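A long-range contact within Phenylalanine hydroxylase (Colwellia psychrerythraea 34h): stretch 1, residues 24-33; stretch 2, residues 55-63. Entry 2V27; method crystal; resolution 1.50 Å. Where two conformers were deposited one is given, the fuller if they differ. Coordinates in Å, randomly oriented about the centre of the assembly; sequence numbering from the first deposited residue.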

# COMPACT_ATOMS: atom_id res chain seq x y z
N GLU B 24 -7.34 16.82 23.68
CA GLU B 24 -6.06 16.13 23.41
C GLU B 24 -5.85 15.00 24.42
O GLU B 24 -5.41 13.88 24.05
CB GLU B 24 -4.93 17.16 23.37
CG GLU B 24 -4.96 17.97 22.11
CD GLU B 24 -4.17 19.24 22.19
OE1 GLU B 24 -3.96 19.79 23.30
OE2 GLU B 24 -3.74 19.68 21.11
N ASN B 25 -6.17 15.24 25.69
CA ASN B 25 -6.03 14.20 26.72
C ASN B 25 -7.00 13.04 26.50
O ASN B 25 -6.66 11.89 26.74
CB ASN B 25 -6.24 14.79 28.14
CG ASN B 25 -5.06 15.63 28.61
OD1 ASN B 25 -3.87 15.39 28.24
ND2 ASN B 25 -5.38 16.63 29.45
N LEU B 26 -8.21 13.36 26.04
CA LEU B 26 -9.18 12.33 25.71
C LEU B 26 -8.70 11.49 24.52
O LEU B 26 -8.91 10.26 24.54
CB LEU B 26 -10.54 12.98 25.42
CG LEU B 26 -11.76 12.06 25.37
CD1 LEU B 26 -11.98 11.37 26.69
CD2 LEU B 26 -13.01 12.92 25.02
N ILE B 27 -8.08 12.11 23.51
CA ILE B 27 -7.48 11.35 22.39
C ILE B 27 -6.39 10.37 22.95
O ILE B 27 -6.42 9.13 22.70
CB ILE B 27 -6.94 12.29 21.32
CG1 ILE B 27 -8.10 13.01 20.60
CG2 ILE B 27 -6.05 11.54 20.30
CD1 ILE B 27 -7.66 14.31 19.92
N TRP B 28 -5.44 10.89 23.73
CA TRP B 28 -4.50 9.99 24.42
C TRP B 28 -5.18 8.82 25.15
O TRP B 28 -4.78 7.66 25.02
CB TRP B 28 -3.61 10.78 25.43
CG TRP B 28 -2.69 9.89 26.26
CD1 TRP B 28 -3.01 9.18 27.36
CD2 TRP B 28 -1.31 9.59 25.97
NE1 TRP B 28 -1.92 8.46 27.81
CE2 TRP B 28 -0.87 8.69 26.97
CE3 TRP B 28 -0.42 10.03 25.00
CZ2 TRP B 28 0.43 8.23 27.03
CZ3 TRP B 28 0.91 9.53 25.01
CH2 TRP B 28 1.31 8.65 26.04
N GLN B 29 -6.23 9.10 25.91
CA GLN B 29 -6.86 8.05 26.71
C GLN B 29 -7.44 6.94 25.80
O GLN B 29 -7.32 5.75 26.12
CB GLN B 29 -8.00 8.64 27.54
CG GLN B 29 -8.68 7.66 28.45
CD GLN B 29 -9.76 8.35 29.27
OE1 GLN B 29 -10.41 9.29 28.80
NE2 GLN B 29 -9.96 7.88 30.49
N GLU B 30 -8.06 7.37 24.72
CA GLU B 30 -8.68 6.43 23.77
C GLU B 30 -7.62 5.59 23.08
O GLU B 30 -7.75 4.35 23.02
CB GLU B 30 -9.56 7.17 22.76
CG GLU B 30 -10.88 7.60 23.38
CD GLU B 30 -11.84 8.24 22.40
OE1 GLU B 30 -11.79 7.90 21.18
OE2 GLU B 30 -12.64 9.10 22.85
N LEU B 31 -6.55 6.24 22.63
CA LEU B 31 -5.39 5.53 22.05
C LEU B 31 -4.74 4.52 23.00
O LEU B 31 -4.45 3.36 22.64
CB LEU B 31 -4.33 6.50 21.58
CG LEU B 31 -4.72 7.43 20.45
CD1 LEU B 31 -3.66 8.50 20.15
CD2 LEU B 31 -5.08 6.65 19.17
N PHE B 32 -4.58 4.92 24.27
CA PHE B 32 -3.93 4.09 25.28
C PHE B 32 -4.82 2.91 25.61
O PHE B 32 -4.38 1.74 25.59
CB PHE B 32 -3.71 4.95 26.55
CG PHE B 32 -2.68 4.39 27.49
CD1 PHE B 32 -1.40 4.90 27.47
CD2 PHE B 32 -2.98 3.36 28.39
CE1 PHE B 32 -0.43 4.45 28.32
CE2 PHE B 32 -1.99 2.86 29.25
CZ PHE B 32 -0.69 3.43 29.21
N THR B 33 -6.08 3.19 25.93
CA THR B 33 -6.98 2.09 26.34
C THR B 33 -7.13 1.03 25.25
O THR B 33 -7.09 -0.17 25.54
CB THR B 33 -8.39 2.58 26.76
OG1 THR B 33 -8.89 3.53 25.81
CG2 THR B 33 -8.35 3.18 28.12
N ASN B 55 5.16 3.60 34.21
CA ASN B 55 3.91 3.94 34.87
C ASN B 55 3.24 5.14 34.19
O ASN B 55 2.89 6.10 34.84
CB ASN B 55 4.17 4.13 36.37
CG ASN B 55 2.91 4.42 37.20
OD1 ASN B 55 1.80 4.11 36.81
ND2 ASN B 55 3.12 4.99 38.41
N LEU B 56 3.02 5.02 32.89
CA LEU B 56 2.39 6.08 32.11
C LEU B 56 0.96 6.35 32.57
O LEU B 56 0.23 5.42 32.98
CB LEU B 56 2.37 5.69 30.61
CG LEU B 56 3.77 5.58 29.96
CD1 LEU B 56 3.55 5.06 28.55
CD2 LEU B 56 4.55 6.88 29.94
N PRO B 57 0.52 7.62 32.48
CA PRO B 57 -0.89 7.90 32.85
C PRO B 57 -1.79 7.39 31.73
O PRO B 57 -1.42 7.48 30.53
CB PRO B 57 -0.94 9.43 32.94
CG PRO B 57 0.29 9.98 32.08
CD PRO B 57 1.29 8.81 32.06
N THR B 58 -2.94 6.84 32.10
CA THR B 58 -3.86 6.30 31.11
C THR B 58 -4.86 7.34 30.54
O THR B 58 -5.48 7.14 29.49
CB THR B 58 -4.60 5.08 31.71
OG1 THR B 58 -5.50 5.55 32.72
CG2 THR B 58 -3.61 4.06 32.34
N ASP B 59 -4.99 8.48 31.22
CA ASP B 59 -6.06 9.44 30.92
C ASP B 59 -5.61 10.85 30.54
O ASP B 59 -6.44 11.75 30.35
CB ASP B 59 -6.98 9.53 32.13
CG ASP B 59 -6.23 9.93 33.40
OD1 ASP B 59 -5.00 10.26 33.35
OD2 ASP B 59 -6.89 9.95 34.47
N ARG B 60 -4.30 11.07 30.45
CA ARG B 60 -3.80 12.35 29.98
C ARG B 60 -2.43 12.17 29.36
O ARG B 60 -1.74 11.19 29.66
CB ARG B 60 -3.76 13.38 31.10
CG ARG B 60 -2.91 13.00 32.29
CD ARG B 60 -2.78 14.18 33.27
CZ ARG B 60 -0.04 13.40 34.03
NH1 ARG B 60 0.53 14.24 33.17
NH2 ARG B 60 0.70 12.61 34.81
N ILE B 61 -2.06 13.11 28.51
CA ILE B 61 -0.70 13.09 27.93
C ILE B 61 0.38 13.40 29.00
O ILE B 61 0.30 14.45 29.67
CB ILE B 61 -0.59 14.03 26.73
CG1 ILE B 61 -1.67 13.68 25.67
CG2 ILE B 61 0.85 14.02 26.14
CD1 ILE B 61 -1.89 14.76 24.64
N PRO B 62 1.38 12.51 29.20
CA PRO B 62 2.39 12.84 30.21
C PRO B 62 3.26 14.00 29.77
O PRO B 62 3.51 14.17 28.57
CB PRO B 62 3.23 11.54 30.34
CG PRO B 62 3.14 10.92 28.98
CD PRO B 62 1.65 11.18 28.58
N GLN B 63 3.75 14.79 30.75
CA GLN B 63 4.83 15.72 30.46
C GLN B 63 6.09 14.95 30.11
O GLN B 63 6.35 13.87 30.73
CB GLN B 63 5.04 16.61 31.69
CG GLN B 63 3.81 17.46 31.97
CD GLN B 63 3.49 18.41 30.84
OE1 GLN B 63 4.38 19.02 30.25
NE2 GLN B 63 2.20 18.55 30.54
O HOH W 1 -1.84 16.38 29.89
O HOH W 2 -9.02 12.00 29.37
O HOH W 3 -8.11 6.00 32.28

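Residues 24-33 form part of a longer helix, and residues 55-63 run along one side of it as an irregular segment without helix or strand. The two lie close, with CA atoms 4.4 Å apart at Asn 25 and Arg 60 and 4.5 Å apart at Gln 29 and Asp 59, and their contact buries 586 Å², both sides summed. On the helix the contact follows Asn 25, Trp 28, Gln 29 and Phe 32, spaced as successive turns bring them round to the same side, whereas Leu 26 and Glu 30 point away and take no part.

Trp 28 is the main bump. With chi1 at 175° its indole reaches into a hollow made by the bend of the segment from Pro 57 to Pro 62. The carbonyls of Pro 57 and Thr 58 lie at the ring edge, near its plane, and the indole nitrogen donates a hydrogen bond to the first of them (NE1 of Trp 28 to O of Pro 57, 2.9 Å, 152°). The carbonyl of Arg 60 also comes near, but its angle to NE1 is poor; it lies over the ring face instead. Farther along, the chain passes across that face: CA of Ile 61 sits 4.2 Å from the centroid of the five-membered ring of Trp 28, and CD of Pro 62 packs 3.7 Å from the centroid of the six-membered ring. A broad, flat side chain with one polar edge atom suits this place, since it offers a surface for the backbone and the proline ring while satisfying a carbonyl at its rim. Ile 61 fills the space beside the indole, its CG1 3.5 Å from CB of Trp 28, and its CD1 extends to 3.7 Å from O of Glu 24.

One turn on, Phe 32 supplies a second flat surface. CA of Thr 58 stands over its face, 4.2 Å from the ring centroid, and CG2 of Thr 58 approaches CE2 of Phe 32 at 3.7 Å. The ring also meets Leu 56, with CE1 of Phe 32 3.8 Å from CB of Leu 56, so that a buried apolar pair closes this end of the contact.

At the other end, Asn 25 starts sideways from the helix, but its amide end turns in to the segment. There OD1 of Asn 25 accepts a nearly straight hydrogen bond from N of Ile 61 (2.9 Å, 165°). The same oxygen accepts a second from water 1, which also donates to O of Ile 61 and so ties both backbone polar groups of that residue to one side chain.

Between these ends the backbones approach closely enough for CA of Gln 29 to contact O of Thr 58 at 3.2 Å, a CA-H...O interaction. The extended side chain of Gln 29 skirts the more open border, where water 2 joins its OE1 to O of Asp 59 and water 3 joins its NE2 to OG1 of Thr 58. Solvent thus fills gaps that direct packing leaves.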